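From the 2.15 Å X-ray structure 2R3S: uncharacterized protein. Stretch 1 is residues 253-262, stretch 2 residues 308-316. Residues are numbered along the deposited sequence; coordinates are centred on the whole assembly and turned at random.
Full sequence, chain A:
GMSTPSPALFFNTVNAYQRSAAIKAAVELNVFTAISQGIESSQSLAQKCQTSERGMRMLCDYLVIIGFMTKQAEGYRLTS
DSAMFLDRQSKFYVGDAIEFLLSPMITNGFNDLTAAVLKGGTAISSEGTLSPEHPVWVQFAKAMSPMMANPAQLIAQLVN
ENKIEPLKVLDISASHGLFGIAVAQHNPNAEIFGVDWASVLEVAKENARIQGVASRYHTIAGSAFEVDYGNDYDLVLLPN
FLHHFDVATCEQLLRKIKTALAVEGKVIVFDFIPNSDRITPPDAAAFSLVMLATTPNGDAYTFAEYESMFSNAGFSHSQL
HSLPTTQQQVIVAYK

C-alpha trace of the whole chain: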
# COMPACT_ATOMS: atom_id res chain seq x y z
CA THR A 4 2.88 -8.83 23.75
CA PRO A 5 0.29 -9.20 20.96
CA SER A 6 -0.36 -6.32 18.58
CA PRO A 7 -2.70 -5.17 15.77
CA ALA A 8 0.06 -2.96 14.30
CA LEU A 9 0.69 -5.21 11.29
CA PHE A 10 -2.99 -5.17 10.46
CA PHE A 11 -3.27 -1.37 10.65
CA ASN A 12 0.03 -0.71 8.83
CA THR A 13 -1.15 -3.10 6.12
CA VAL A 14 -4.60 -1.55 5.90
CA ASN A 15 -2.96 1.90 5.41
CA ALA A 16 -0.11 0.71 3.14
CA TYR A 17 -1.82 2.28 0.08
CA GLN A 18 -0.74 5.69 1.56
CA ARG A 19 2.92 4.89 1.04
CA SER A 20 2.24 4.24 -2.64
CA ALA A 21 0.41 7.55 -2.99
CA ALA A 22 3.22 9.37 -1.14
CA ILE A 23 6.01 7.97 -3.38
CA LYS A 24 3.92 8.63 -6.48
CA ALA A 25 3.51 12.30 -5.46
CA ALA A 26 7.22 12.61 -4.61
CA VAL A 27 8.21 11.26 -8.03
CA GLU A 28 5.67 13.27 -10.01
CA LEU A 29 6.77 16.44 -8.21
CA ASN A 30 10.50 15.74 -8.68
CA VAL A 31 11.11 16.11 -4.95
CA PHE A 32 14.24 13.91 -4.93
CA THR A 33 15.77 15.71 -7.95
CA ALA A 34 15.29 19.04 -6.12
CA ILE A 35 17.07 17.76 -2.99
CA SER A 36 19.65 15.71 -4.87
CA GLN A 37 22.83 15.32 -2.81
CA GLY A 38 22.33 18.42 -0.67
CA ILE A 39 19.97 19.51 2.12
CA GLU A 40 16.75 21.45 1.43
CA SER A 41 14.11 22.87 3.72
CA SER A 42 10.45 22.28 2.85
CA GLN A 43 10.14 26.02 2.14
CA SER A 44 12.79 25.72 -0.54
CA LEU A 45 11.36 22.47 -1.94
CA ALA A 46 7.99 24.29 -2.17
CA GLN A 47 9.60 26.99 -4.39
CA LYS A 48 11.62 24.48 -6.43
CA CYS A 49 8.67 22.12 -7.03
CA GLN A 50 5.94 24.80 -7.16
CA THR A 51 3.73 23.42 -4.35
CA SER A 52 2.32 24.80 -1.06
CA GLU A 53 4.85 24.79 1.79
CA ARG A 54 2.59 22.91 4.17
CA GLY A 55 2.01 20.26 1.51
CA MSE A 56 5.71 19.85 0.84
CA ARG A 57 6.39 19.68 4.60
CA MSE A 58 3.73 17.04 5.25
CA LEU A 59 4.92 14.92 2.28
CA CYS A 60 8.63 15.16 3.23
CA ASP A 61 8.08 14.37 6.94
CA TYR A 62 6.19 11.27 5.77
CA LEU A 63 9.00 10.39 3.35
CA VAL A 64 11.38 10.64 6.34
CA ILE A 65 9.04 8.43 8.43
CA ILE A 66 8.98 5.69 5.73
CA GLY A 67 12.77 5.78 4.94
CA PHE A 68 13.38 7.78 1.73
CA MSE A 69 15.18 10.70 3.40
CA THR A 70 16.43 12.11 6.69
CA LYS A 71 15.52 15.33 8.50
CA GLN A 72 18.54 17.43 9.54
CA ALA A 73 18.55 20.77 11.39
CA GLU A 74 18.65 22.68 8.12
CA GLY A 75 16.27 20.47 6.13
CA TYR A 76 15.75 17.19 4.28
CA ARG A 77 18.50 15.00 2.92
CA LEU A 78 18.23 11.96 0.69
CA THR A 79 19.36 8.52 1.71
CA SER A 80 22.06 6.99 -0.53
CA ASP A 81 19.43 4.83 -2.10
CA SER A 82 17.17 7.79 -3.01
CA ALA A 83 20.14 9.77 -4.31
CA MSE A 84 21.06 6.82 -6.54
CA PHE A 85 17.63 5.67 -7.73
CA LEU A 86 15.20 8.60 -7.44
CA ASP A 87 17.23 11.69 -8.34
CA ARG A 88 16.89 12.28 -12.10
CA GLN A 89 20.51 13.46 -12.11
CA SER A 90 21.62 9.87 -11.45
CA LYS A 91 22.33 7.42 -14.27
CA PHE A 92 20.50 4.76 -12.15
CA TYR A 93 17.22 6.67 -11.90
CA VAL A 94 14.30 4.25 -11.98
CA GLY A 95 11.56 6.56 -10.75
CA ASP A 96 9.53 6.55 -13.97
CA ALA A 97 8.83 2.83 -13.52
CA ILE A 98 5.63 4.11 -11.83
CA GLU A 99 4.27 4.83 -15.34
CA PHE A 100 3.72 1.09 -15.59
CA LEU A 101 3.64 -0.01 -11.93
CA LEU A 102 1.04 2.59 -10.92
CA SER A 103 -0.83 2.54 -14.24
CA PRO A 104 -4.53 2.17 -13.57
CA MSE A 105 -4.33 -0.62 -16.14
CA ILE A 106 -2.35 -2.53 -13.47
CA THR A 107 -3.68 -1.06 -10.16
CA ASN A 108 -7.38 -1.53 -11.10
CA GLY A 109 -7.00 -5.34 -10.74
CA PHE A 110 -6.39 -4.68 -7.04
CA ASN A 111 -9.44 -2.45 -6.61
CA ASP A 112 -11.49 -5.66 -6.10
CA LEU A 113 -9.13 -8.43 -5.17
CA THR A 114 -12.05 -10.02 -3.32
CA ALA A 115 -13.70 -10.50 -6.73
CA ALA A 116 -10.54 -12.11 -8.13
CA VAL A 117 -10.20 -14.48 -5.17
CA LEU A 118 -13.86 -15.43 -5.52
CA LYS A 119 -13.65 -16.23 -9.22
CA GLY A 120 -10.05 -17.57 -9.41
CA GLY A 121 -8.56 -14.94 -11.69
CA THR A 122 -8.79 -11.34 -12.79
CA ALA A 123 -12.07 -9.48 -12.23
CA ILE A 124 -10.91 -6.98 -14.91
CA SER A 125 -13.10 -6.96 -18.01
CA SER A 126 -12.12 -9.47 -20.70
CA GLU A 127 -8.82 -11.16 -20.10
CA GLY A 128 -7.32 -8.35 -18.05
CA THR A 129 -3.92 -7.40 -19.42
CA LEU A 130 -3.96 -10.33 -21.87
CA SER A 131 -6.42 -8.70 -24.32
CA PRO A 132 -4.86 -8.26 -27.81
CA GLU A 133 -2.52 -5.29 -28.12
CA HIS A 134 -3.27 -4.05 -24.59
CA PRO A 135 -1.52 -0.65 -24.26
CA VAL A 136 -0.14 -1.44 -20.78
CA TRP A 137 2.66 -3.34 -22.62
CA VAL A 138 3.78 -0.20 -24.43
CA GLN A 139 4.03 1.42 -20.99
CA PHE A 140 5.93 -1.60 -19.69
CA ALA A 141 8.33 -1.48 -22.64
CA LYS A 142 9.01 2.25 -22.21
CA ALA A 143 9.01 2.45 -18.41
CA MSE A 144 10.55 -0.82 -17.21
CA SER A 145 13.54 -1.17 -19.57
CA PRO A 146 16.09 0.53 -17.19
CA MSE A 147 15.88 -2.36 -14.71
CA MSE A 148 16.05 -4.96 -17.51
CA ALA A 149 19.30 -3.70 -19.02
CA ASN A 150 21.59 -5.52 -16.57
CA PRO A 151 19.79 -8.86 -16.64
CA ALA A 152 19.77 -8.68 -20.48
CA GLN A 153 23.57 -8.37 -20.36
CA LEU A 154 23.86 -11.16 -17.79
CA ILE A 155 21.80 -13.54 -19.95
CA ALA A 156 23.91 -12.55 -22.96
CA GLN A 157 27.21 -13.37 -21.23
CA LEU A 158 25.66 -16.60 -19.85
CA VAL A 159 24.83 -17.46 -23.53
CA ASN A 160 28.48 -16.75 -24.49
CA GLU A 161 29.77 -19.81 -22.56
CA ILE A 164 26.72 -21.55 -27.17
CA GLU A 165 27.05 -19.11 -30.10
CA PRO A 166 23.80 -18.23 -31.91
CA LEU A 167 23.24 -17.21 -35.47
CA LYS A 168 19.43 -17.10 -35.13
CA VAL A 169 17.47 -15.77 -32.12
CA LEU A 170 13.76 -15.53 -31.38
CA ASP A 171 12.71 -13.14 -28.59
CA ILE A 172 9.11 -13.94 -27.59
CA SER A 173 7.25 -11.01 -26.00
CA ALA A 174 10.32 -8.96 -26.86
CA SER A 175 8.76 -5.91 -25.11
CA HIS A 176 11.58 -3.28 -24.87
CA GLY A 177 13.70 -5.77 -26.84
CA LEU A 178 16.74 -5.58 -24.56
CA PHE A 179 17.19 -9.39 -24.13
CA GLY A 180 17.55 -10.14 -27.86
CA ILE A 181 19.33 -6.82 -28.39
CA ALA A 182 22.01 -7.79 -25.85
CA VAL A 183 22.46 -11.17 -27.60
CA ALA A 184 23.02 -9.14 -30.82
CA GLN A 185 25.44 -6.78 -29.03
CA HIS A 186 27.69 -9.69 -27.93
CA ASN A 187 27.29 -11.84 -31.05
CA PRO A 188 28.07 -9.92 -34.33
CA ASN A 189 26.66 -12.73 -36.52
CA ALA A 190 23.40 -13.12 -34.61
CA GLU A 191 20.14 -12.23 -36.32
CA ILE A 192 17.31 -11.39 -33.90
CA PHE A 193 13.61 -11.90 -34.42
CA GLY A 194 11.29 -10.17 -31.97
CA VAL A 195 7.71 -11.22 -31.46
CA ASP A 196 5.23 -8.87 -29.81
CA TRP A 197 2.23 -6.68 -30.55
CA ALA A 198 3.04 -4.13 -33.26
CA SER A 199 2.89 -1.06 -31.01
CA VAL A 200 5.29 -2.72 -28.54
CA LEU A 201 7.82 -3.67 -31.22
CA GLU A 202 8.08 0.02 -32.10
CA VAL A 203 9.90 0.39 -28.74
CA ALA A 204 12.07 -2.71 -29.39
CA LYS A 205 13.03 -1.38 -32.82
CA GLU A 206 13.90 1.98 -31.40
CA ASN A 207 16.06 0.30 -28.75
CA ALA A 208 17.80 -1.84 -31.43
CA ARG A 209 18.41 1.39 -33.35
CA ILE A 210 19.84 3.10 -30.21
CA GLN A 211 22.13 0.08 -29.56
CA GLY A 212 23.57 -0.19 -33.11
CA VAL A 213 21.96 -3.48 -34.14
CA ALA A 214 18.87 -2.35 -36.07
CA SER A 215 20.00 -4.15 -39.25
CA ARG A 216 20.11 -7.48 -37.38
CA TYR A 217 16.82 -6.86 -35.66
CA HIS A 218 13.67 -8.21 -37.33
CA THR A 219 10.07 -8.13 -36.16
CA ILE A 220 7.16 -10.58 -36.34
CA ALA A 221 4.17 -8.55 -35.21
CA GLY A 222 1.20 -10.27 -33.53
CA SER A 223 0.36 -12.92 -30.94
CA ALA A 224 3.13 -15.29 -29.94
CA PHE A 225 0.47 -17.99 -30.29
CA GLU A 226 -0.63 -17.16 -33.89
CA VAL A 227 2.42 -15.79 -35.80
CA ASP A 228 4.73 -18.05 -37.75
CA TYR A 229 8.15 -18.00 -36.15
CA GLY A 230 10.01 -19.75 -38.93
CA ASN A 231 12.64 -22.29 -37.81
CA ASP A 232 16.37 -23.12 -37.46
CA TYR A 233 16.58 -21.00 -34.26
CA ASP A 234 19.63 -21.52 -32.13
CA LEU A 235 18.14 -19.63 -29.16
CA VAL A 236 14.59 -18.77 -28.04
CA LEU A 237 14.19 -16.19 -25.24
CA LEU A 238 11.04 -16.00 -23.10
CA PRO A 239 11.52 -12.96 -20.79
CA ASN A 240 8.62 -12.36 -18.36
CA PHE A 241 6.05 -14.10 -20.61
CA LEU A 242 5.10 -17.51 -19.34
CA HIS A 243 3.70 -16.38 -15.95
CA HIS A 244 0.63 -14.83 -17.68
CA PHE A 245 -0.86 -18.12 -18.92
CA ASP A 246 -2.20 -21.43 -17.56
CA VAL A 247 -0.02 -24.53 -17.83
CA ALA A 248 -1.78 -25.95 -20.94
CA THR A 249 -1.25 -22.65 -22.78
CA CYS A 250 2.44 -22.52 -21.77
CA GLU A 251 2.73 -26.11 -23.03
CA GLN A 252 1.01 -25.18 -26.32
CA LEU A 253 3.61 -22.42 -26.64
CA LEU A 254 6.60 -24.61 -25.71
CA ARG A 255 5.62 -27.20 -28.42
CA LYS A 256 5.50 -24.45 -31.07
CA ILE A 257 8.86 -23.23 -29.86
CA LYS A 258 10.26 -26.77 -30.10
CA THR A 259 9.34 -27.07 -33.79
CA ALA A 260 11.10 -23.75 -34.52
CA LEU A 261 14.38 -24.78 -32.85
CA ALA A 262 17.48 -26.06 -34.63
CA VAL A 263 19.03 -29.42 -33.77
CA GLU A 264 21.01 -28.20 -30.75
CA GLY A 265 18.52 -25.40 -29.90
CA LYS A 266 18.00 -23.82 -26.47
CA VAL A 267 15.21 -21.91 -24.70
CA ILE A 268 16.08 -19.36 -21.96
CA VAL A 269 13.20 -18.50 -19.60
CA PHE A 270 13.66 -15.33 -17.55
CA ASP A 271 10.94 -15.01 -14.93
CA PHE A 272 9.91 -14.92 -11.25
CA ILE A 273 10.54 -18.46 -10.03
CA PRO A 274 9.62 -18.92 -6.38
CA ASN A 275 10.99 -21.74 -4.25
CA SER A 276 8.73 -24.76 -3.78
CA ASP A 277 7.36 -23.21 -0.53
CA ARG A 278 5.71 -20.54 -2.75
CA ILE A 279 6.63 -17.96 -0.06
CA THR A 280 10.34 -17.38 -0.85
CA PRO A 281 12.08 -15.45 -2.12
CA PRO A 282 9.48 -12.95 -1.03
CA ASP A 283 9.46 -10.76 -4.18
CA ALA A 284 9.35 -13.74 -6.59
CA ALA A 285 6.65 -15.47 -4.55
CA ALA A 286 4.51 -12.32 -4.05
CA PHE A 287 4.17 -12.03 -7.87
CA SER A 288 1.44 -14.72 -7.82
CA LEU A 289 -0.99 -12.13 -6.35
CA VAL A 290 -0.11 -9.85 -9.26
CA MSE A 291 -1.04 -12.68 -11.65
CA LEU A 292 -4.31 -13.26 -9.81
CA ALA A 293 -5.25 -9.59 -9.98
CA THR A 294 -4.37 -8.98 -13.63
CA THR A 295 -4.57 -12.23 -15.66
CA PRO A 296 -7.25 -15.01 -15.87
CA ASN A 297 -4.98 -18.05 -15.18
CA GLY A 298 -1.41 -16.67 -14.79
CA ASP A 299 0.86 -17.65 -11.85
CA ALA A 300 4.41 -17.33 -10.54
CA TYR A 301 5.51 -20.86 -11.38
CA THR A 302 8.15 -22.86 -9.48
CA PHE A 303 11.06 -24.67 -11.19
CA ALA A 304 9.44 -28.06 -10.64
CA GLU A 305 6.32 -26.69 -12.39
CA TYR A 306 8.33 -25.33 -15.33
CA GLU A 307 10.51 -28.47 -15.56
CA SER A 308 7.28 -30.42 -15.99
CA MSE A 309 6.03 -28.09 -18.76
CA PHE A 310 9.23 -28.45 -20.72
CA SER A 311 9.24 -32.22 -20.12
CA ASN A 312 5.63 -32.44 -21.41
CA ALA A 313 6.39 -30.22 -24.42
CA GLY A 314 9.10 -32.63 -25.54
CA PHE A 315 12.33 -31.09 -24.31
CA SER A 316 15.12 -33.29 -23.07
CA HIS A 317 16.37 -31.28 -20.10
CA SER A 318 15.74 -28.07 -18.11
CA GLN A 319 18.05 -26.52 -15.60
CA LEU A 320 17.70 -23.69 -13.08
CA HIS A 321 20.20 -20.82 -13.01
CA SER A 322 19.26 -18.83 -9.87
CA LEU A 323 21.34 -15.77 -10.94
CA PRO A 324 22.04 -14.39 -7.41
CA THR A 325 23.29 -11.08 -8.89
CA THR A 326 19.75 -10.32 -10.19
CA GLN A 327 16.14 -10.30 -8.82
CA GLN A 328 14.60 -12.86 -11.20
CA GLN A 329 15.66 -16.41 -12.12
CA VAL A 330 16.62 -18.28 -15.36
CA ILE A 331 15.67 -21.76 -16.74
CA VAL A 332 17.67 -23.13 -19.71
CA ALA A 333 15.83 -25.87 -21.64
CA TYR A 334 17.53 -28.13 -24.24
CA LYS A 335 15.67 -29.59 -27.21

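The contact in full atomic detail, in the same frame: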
# COMPACT_ATOMS: atom_id res chain seq x y z
N LEU A 253 2.55 -23.30 -26.17
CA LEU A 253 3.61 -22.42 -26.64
C LEU A 253 4.95 -23.14 -26.73
O LEU A 253 5.66 -22.97 -27.71
CB LEU A 253 3.73 -21.15 -25.77
CG LEU A 253 4.63 -20.03 -26.32
CD1 LEU A 253 3.96 -19.21 -27.48
CD2 LEU A 253 5.11 -19.12 -25.17
N LEU A 254 5.29 -23.95 -25.73
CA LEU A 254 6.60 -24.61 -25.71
C LEU A 254 6.74 -25.66 -26.84
O LEU A 254 7.86 -25.92 -27.31
CB LEU A 254 6.90 -25.23 -24.32
CG LEU A 254 7.04 -24.27 -23.10
CD1 LEU A 254 7.30 -25.04 -21.82
CD2 LEU A 254 8.11 -23.23 -23.29
N ARG A 255 5.62 -26.24 -27.28
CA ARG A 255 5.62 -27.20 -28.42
C ARG A 255 5.90 -26.47 -29.74
O ARG A 255 6.73 -26.91 -30.54
CB ARG A 255 4.30 -27.98 -28.50
CG ARG A 255 4.23 -29.21 -27.54
CD ARG A 255 2.91 -30.02 -27.71
NE ARG A 255 1.72 -29.27 -27.28
CZ ARG A 255 1.12 -29.38 -26.09
NH1 ARG A 255 1.57 -30.24 -25.16
NH2 ARG A 255 0.06 -28.63 -25.83
N LYS A 256 5.24 -25.33 -29.94
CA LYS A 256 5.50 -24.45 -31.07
C LYS A 256 6.96 -24.01 -31.10
O LYS A 256 7.64 -24.04 -32.13
CB LYS A 256 4.57 -23.25 -30.97
CG LYS A 256 4.66 -22.26 -32.11
CD LYS A 256 3.58 -21.21 -31.97
CE LYS A 256 3.58 -20.24 -33.17
NZ LYS A 256 2.41 -19.36 -33.16
N ILE A 257 7.47 -23.63 -29.95
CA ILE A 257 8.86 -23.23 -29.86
C ILE A 257 9.75 -24.39 -30.26
O ILE A 257 10.78 -24.18 -30.93
CB ILE A 257 9.20 -22.72 -28.44
CG1 ILE A 257 8.51 -21.37 -28.19
CG2 ILE A 257 10.71 -22.62 -28.27
CD1 ILE A 257 8.57 -20.85 -26.78
N LYS A 258 9.39 -25.61 -29.85
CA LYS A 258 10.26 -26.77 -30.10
C LYS A 258 10.43 -27.01 -31.61
O LYS A 258 11.54 -27.21 -32.08
CB LYS A 258 9.73 -28.05 -29.44
CG LYS A 258 10.81 -29.13 -29.40
CD LYS A 258 10.29 -30.51 -29.07
CE LYS A 258 11.46 -31.50 -29.08
NZ LYS A 258 11.00 -32.91 -29.02
N THR A 259 9.32 -26.96 -32.33
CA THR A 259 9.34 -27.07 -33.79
C THR A 259 10.31 -26.06 -34.44
O THR A 259 11.06 -26.42 -35.34
CB THR A 259 7.95 -26.82 -34.34
OG1 THR A 259 7.01 -27.71 -33.70
CG2 THR A 259 7.96 -27.02 -35.84
N ALA A 260 10.30 -24.83 -33.96
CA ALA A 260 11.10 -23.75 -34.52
C ALA A 260 12.58 -23.86 -34.19
O ALA A 260 13.40 -23.19 -34.82
CB ALA A 260 10.55 -22.41 -34.09
N LEU A 261 12.96 -24.69 -33.24
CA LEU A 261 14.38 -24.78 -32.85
C LEU A 261 15.20 -25.59 -33.84
O LEU A 261 14.69 -26.51 -34.46
CB LEU A 261 14.55 -25.41 -31.46
CG LEU A 261 14.22 -24.57 -30.21
CD1 LEU A 261 14.15 -25.52 -29.00
CD2 LEU A 261 15.25 -23.44 -29.99
N ALA A 262 16.48 -25.24 -33.95
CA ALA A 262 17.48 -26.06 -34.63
C ALA A 262 17.85 -27.28 -33.79
O ALA A 262 17.44 -27.40 -32.64
CB ALA A 262 18.74 -25.24 -34.91
N SER A 308 8.36 -29.57 -15.50
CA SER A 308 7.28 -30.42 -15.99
C SER A 308 6.63 -29.94 -17.30
O SER A 308 6.10 -30.75 -18.06
CB SER A 308 6.22 -30.56 -14.92
OG SER A 308 5.05 -31.15 -15.44
N MSE A 309 6.61 -28.63 -17.53
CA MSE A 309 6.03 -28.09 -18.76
C MSE A 309 6.96 -28.37 -19.92
O MSE A 309 6.54 -28.80 -20.99
CB MSE A 309 5.79 -26.60 -18.62
CG MSE A 309 4.69 -26.27 -17.66
SE MSE A 309 4.40 -24.33 -17.55
CE MSE A 309 4.50 -24.11 -15.58
N PHE A 310 8.25 -28.14 -19.70
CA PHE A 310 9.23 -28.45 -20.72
C PHE A 310 9.30 -29.95 -21.02
O PHE A 310 9.34 -30.35 -22.18
CB PHE A 310 10.59 -27.91 -20.32
CG PHE A 310 10.79 -26.46 -20.64
CD1 PHE A 310 10.98 -26.06 -21.95
CD2 PHE A 310 10.80 -25.50 -19.63
CE1 PHE A 310 11.18 -24.72 -22.27
CE2 PHE A 310 11.00 -24.16 -19.93
CZ PHE A 310 11.18 -23.76 -21.27
N SER A 311 9.30 -30.77 -19.97
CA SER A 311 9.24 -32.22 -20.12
C SER A 311 8.06 -32.64 -20.97
O SER A 311 8.24 -33.36 -21.93
CB SER A 311 9.18 -32.93 -18.76
OG SER A 311 8.86 -34.31 -18.92
N ASN A 312 6.86 -32.17 -20.63
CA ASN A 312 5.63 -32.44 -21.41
C ASN A 312 5.54 -31.85 -22.82
O ASN A 312 4.65 -32.24 -23.61
CB ASN A 312 4.39 -31.92 -20.67
CG ASN A 312 4.07 -32.69 -19.40
OD1 ASN A 312 4.63 -33.75 -19.13
ND2 ASN A 312 3.15 -32.14 -18.60
N ALA A 313 6.37 -30.86 -23.11
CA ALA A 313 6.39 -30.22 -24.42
C ALA A 313 7.41 -30.90 -25.31
O ALA A 313 7.54 -30.53 -26.48
CB ALA A 313 6.72 -28.71 -24.30
N GLY A 314 8.17 -31.84 -24.76
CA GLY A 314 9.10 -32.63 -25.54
C GLY A 314 10.57 -32.31 -25.39
O GLY A 314 11.39 -32.82 -26.14
N PHE A 315 10.94 -31.47 -24.43
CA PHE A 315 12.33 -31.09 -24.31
C PHE A 315 13.03 -32.16 -23.51
O PHE A 315 12.37 -32.94 -22.80
CB PHE A 315 12.49 -29.71 -23.67
CG PHE A 315 12.01 -28.58 -24.55
CD1 PHE A 315 10.66 -28.37 -24.75
CD2 PHE A 315 12.92 -27.74 -25.18
CE1 PHE A 315 10.21 -27.36 -25.57
CE2 PHE A 315 12.49 -26.73 -25.99
CZ PHE A 315 11.12 -26.53 -26.19
N SER A 316 14.34 -32.21 -23.63
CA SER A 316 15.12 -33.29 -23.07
C SER A 316 15.58 -32.97 -21.66
O SER A 316 15.82 -33.87 -20.87
CB SER A 316 16.33 -33.58 -23.97
OG SER A 316 17.46 -32.80 -23.63

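Stretch 2 enters the contact as the last turns of a helix, which crosses the helix of residues 253-260 at 54° with the axes 9.6 Å apart at closest approach. Ser308, exposed, takes no part. Met309, a selenomethionine here, contributes the base of its side chain rather than its tip: its CB lies 3.9 Å from Leu254 CD1, while the selenium end leads away.

Phe310 is buried and offers a flat apolar surface. Leu254 CD1 sits 3.8 Å from the centroid of its ring, 9° off the ring normal, a CH-pi contact over the face; the other methyl, Leu254 CD2, comes within 3.6 Å of Phe310 CE1. A branched leucine suits this place because its two methyls can both touch the same ring.

Asn312, also exposed, approaches with its backbone, its O lying 4.0 Å from Arg255 NH1 near the guanidinium plane, too far for a close polar contact. At Ala313 the backbones draw nearest, with CA 5.1 Å from the CA of Arg255. The small side chain fits this narrow gap, its CB packing 3.5 Å from Leu254 CB.

Gly314 leaves the helix with positive phi (106°) in a Schellman motif, marked by the bond from Phe315 N to Phe310 O (3.0 Å). At these angles a CB would jam against the preceding carbonyl O and would also lie tightly against Lys258 NZ. The extended lysine donates from NZ to Gly314 O at 2.9 Å, the one hydrogen bond between the stretches.

Phe315 then turns its ring end back to the first helix. Lys258 CG lies over one face, showing how the aliphatic part of a lysine can cover an aromatic ring while its amine bonds to Gly314 O. Leu254 O meets the edge, 3.3 Å from Phe315 CE1, and Leu261 CD1 packs 3.6 Å from Phe315 CE2.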